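Local coordinates for Lin2111 protein (Listeria innocua, PDB 3EDP) that is of unknown function but, as a GntR-type winged-helix protein with a UTRA domain, probably acts as a DNA-binding transcription regulator, at residues S44-R47 / T48-R51; Q80-L83 / E84-V88. All coordinates share one frame; numbering follows the deposited sequence.

Contact 1: residues S44-R47 / T48-R51; sequences SSSR and TTIR
Ser46 is the N-cap of helix 47-59, and Thr48 CB lies 3.7 Å from its OG. The turn links helix 36-42 to helix 47-59, the helix-turn-helix of the GntR-type winged domain, so helix 47-59 is probably the recognition helix, as in relatives. Thr48 OG1 is hydrogen-bonded to a bound glycerol, probably from the crystallisation liquor, and also receives a weak bond from Arg51 NH1.

Thr49 supplies the diagnostic capping bond: its N gives to Ser46 OG at 2.9 Å, with an N-H...O angle of 163°. The first torsion of Ser46 brings OG to Thr49 N by setting the hydroxyl between its own backbone N and carbonyl carbon (chi1 74°). The methyl branch of Thr49 heads elsewhere, CG2 resting 3.9 Å from Ser45 CB; both residues also touch Leu10 and Ile14 of helix 10-23. The hydroxyl of Ser45 is hydrogen-bonded to Tyr43 O.

Ile50 begins the regular i to i+4 ladder, its N bonded to Ser46 O at 3.0 Å, so that Ser46 caps with its side chain and accepts with its carbonyl. Ile50 CG1 lies 3.4 Å from that same Ser46 O, while the buried side chain packs on Glu36, Leu39 and Gln40 of helix 36-42.

Arg51 adds the next rung, N to Arg47 O at 2.9 Å. The two arginine side chains differ in shape: Arg47 runs extended from CG to NE, whereas Arg51 bends at chi3 (61°), which turns its guanidinium back over Arg47 O. One water spans the pair, lying in the plane of the Arg51 guanidinium at its edge and accepting from Arg51 NH2 at 2.9 Å and, weakly, from Arg47 NE at 3.3 Å.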
loop_
_atom_site.group_PDB
_atom_site.type_symbol
_atom_site.label_atom_id
_atom_site.label_comp_id
_atom_site.label_asym_id
_atom_site.label_seq_id
_atom_site.Cartn_x
_atom_site.Cartn_y
_atom_site.Cartn_z
ATOM N N SER A 44 -1.554 44.932 -22.045
ATOM C CA SER A 44 -2.094 45.749 -23.130
ATOM C C SER A 44 -1.552 45.285 -24.482
ATOM O O SER A 44 -1.114 46.100 -25.304
ATOM C CB SER A 44 -1.766 47.234 -22.903
ATOM O OG SER A 44 -2.203 47.665 -21.621
ATOM N N SER A 45 -1.589 43.975 -24.719
ATOM C CA SER A 45 -0.998 43.430 -25.941
ATOM C C SER A 45 -1.936 42.470 -26.666
ATOM O O SER A 45 -2.960 42.056 -26.120
ATOM C CB SER A 45 0.341 42.753 -25.627
ATOM O OG SER A 45 1.271 43.693 -25.103
ATOM N N SER A 46 -1.593 42.122 -27.902
ATOM C CA SER A 46 -2.492 41.314 -28.718
ATOM C C SER A 46 -2.510 39.852 -28.285
ATOM O O SER A 46 -1.631 39.378 -27.553
ATOM C CB SER A 46 -2.112 41.401 -30.201
ATOM O OG SER A 46 -0.942 40.653 -30.467
ATOM N N ARG A 47 -3.518 39.142 -28.768
ATOM C CA ARG A 47 -3.633 37.703 -28.562
ATOM C C ARG A 47 -2.396 36.989 -29.108
ATOM O O ARG A 47 -1.865 36.064 -28.487
ATOM C CB ARG A 47 -4.889 37.197 -29.267
ATOM C CG ARG A 47 -5.231 35.738 -29.021
ATOM C CD ARG A 47 -6.437 35.364 -29.857
ATOM N NE ARG A 47 -6.967 34.049 -29.527
ATOM C CZ ARG A 47 -8.062 33.533 -30.078
ATOM N NH1 ARG A 47 -8.736 34.226 -30.989
ATOM N NH2 ARG A 47 -8.481 32.326 -29.718
ATOM N N THR A 48 -1.941 37.438 -30.273
ATOM C CA THR A 48 -0.780 36.868 -30.961
ATOM C C THR A 48 0.515 37.112 -30.195
ATOM O O THR A 48 1.371 36.240 -30.090
ATOM C CB THR A 48 -0.632 37.491 -32.360
ATOM O OG1 THR A 48 -1.700 37.033 -33.194
ATOM C CG2 THR A 48 0.712 37.124 -32.987
ATOM N N THR A 49 0.667 38.324 -29.686
ATOM C CA THR A 49 1.821 38.659 -28.868
ATOM C C THR A 49 1.873 37.791 -27.603
ATOM O O THR A 49 2.914 37.221 -27.265
ATOM C CB THR A 49 1.804 40.144 -28.508
ATOM O OG1 THR A 49 1.996 40.907 -29.705
ATOM C CG2 THR A 49 2.904 40.472 -27.500
ATOM N N ILE A 50 0.743 37.675 -26.917
ATOM C CA ILE A 50 0.688 36.882 -25.692
ATOM C C ILE A 50 0.946 35.404 -25.997
ATOM O O ILE A 50 1.682 34.723 -25.273
ATOM C CB ILE A 50 -0.666 37.040 -24.979
ATOM C CG1 ILE A 50 -0.819 38.462 -24.430
ATOM C CG2 ILE A 50 -0.821 36.003 -23.868
ATOM C CD1 ILE A 50 0.328 38.930 -23.555
ATOM N N ARG A 51 0.373 34.918 -27.093
ATOM C CA ARG A 51 0.539 33.503 -27.448
ATOM C C ARG A 51 2.012 33.188 -27.709
ATOM O O ARG A 51 2.513 32.116 -27.351
ATOM C CB ARG A 51 -0.325 33.113 -28.652
ATOM C CG ARG A 51 -0.071 31.681 -29.145
ATOM C CD ARG A 51 -0.937 31.316 -30.349
ATOM N NE ARG A 51 -0.680 32.173 -31.507
ATOM C CZ ARG A 51 -1.543 33.067 -31.985
ATOM N NH1 ARG A 51 -1.222 33.804 -33.044
ATOM N NH2 ARG A 51 -2.730 33.223 -31.409
HETATM O O HOH W 1 -4.327 32.021 -29.346
#

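Contact 2: residues Q80-L83 / E84-V88; sequences QNIL and EMTGV
Thr86 OG1 donates to Ile82 O at 2.9 Å, from a position 44° out of the carbonyl plane; Ile82 and Thr86 run alongside each other with their side chains in a common direction. The main-chain Thr86 N also reaches Ile82 O at 2.9 Å, so two regular bonds from Thr86 grip this oxygen, and Met85 N adds a weak third. The hydroxyl meets it because OG1 is tucked between the backbone N and the carbonyl carbon of Thr86 (chi1 70°).

The other backbone bonds of the i to i+4 kind are Glu84 N to Gln80 O at 2.9 Å, Met85 N to Asn81 O at 2.8 Å and, weakly, Gly87 N to Leu83 O at 2.8 Å.

Side-chain contacts complete the packing. Leu83 CD1 lies 3.6 Å from Gly87 C, and Leu83 CA makes a CH...O contact of 3.4 Å with Val88 O, where the chain folds back past the helix. Gln80 and Glu84 meet at an angle, OE1 of the amide near CG of the glutamate, with amide and carboxylate planes 82° apart. The chain of Met85, a selenomethionine, passes Asn81 O, and its far end then packs on Ile101 and Phe104 of strand 99-108.

Past Thr86 the backbone leaves helical geometry at Gly87, whose phi is positive. Val88 N then gives to Thr86 OG1 at 3.3 Å, so one hydroxyl both donates back into the helix and accepts from beyond it: a helix C-terminus closed by an ST turn.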
loop_
_atom_site.group_PDB
_atom_site.type_symbol
_atom_site.label_atom_id
_atom_site.label_comp_id
_atom_site.label_asym_id
_atom_site.label_seq_id
_atom_site.Cartn_x
_atom_site.Cartn_y
_atom_site.Cartn_z
ATOM N N GLN A 80 14.847 25.540 -1.226
ATOM C CA GLN A 80 13.789 25.641 -0.227
ATOM C C GLN A 80 12.726 24.557 -0.417
ATOM O O GLN A 80 12.302 23.913 0.544
ATOM C CB GLN A 80 13.138 27.029 -0.261
ATOM C CG GLN A 80 12.157 27.256 0.874
ATOM C CD GLN A 80 12.762 26.947 2.231
ATOM O OE1 GLN A 80 12.171 26.228 3.042
ATOM N NE2 GLN A 80 13.954 27.481 2.484
ATOM N N ASN A 81 12.285 24.376 -1.656
ATOM C CA ASN A 81 11.260 23.385 -1.947
ATOM C C ASN A 81 11.740 21.970 -1.646
ATOM O O ASN A 81 10.988 21.153 -1.116
ATOM C CB ASN A 81 10.759 23.521 -3.390
ATOM C CG ASN A 81 9.789 24.692 -3.559
ATOM O OD1 ASN A 81 9.302 25.264 -2.572
ATOM N ND2 ASN A 81 9.501 25.050 -4.808
ATOM N N ILE A 82 12.997 21.693 -1.964
ATOM C CA ILE A 82 13.567 20.382 -1.686
ATOM C C ILE A 82 13.560 20.125 -0.188
ATOM O O ILE A 82 13.141 19.054 0.268
ATOM C CB ILE A 82 14.983 20.237 -2.263
ATOM C CG1 ILE A 82 14.909 20.093 -3.786
ATOM C CG2 ILE A 82 15.671 19.021 -1.678
ATOM C CD1 ILE A 82 16.224 20.425 -4.506
ATOM N N LEU A 83 13.998 21.123 0.572
ATOM C CA LEU A 83 13.957 21.057 2.031
ATOM C C LEU A 83 12.535 20.783 2.526
ATOM O O LEU A 83 12.331 19.982 3.430
ATOM C CB LEU A 83 14.478 22.365 2.635
ATOM C CG LEU A 83 14.525 22.431 4.162
ATOM C CD1 LEU A 83 15.250 21.219 4.738
ATOM C CD2 LEU A 83 15.183 23.726 4.622
ATOM N N GLU A 84 11.557 21.457 1.926
ATOM C CA GLU A 84 10.150 21.272 2.283
ATOM C C GLU A 84 9.629 19.871 1.946
ATOM O O GLU A 84 8.844 19.292 2.700
ATOM C CB GLU A 84 9.288 22.313 1.565
ATOM C CG GLU A 84 9.207 23.658 2.261
ATOM C CD GLU A 84 7.956 23.794 3.103
ATOM O OE1 GLU A 84 7.441 22.756 3.576
ATOM O OE2 GLU A 84 7.483 24.936 3.284
HETATM N N MSE A 85 10.057 19.335 0.808
HETATM C CA MSE A 85 9.503 18.076 0.316
HETATM C C MSE A 85 10.133 16.837 0.946
HETATM O O MSE A 85 9.485 15.796 1.077
HETATM C CB MSE A 85 9.637 18.002 -1.206
HETATM C CG MSE A 85 8.799 19.034 -1.940
HETATM SE SE MSE A 85 9.416 19.336 -3.773
HETATM C CE MSE A 85 8.456 17.915 -4.690
ATOM N N THR A 86 11.400 16.943 1.325
ATOM C CA THR A 86 12.153 15.772 1.745
ATOM C C THR A 86 12.813 15.975 3.101
ATOM O O THR A 86 13.285 15.024 3.707
ATOM C CB THR A 86 13.244 15.442 0.714
ATOM O OG1 THR A 86 14.271 16.445 0.765
ATOM C CG2 THR A 86 12.653 15.412 -0.680
ATOM N N GLY A 87 12.860 17.222 3.562
ATOM C CA GLY A 87 13.485 17.543 4.836
ATOM C C GLY A 87 15.002 17.638 4.747
ATOM O O GLY A 87 15.693 17.711 5.764
ATOM N N VAL A 88 15.523 17.636 3.525
ATOM C CA VAL A 88 16.969 17.606 3.304
ATOM C C VAL A 88 17.542 18.938 2.809
ATOM O O VAL A 88 17.000 19.557 1.893
ATOM C CB VAL A 88 17.355 16.479 2.330
ATOM C CG1 VAL A 88 18.661 16.805 1.613
ATOM C CG2 VAL A 88 17.449 15.166 3.074
#

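Overall arrangement
The two contacts sit in series along the chain, their centres 37 Å apart and their nearest atoms about 24 Å apart, so neither touches the other. Contact 1 is a surface feature at the start of helix 47-59, within the winged helix-turn-helix; contact 2 is partly buried at the end of helix 79-86, beside strand 99-108 of the large antiparallel sheet. Both use a hydroxyl at a helix terminus: the serine accepts a backbone N-H at the start, while the threonine both gives to a carbonyl and accepts from a backbone N at the end. Contact 1 includes arginine side chains and a bridging water; contact 2 relies on leucine packing and a CH...O contact.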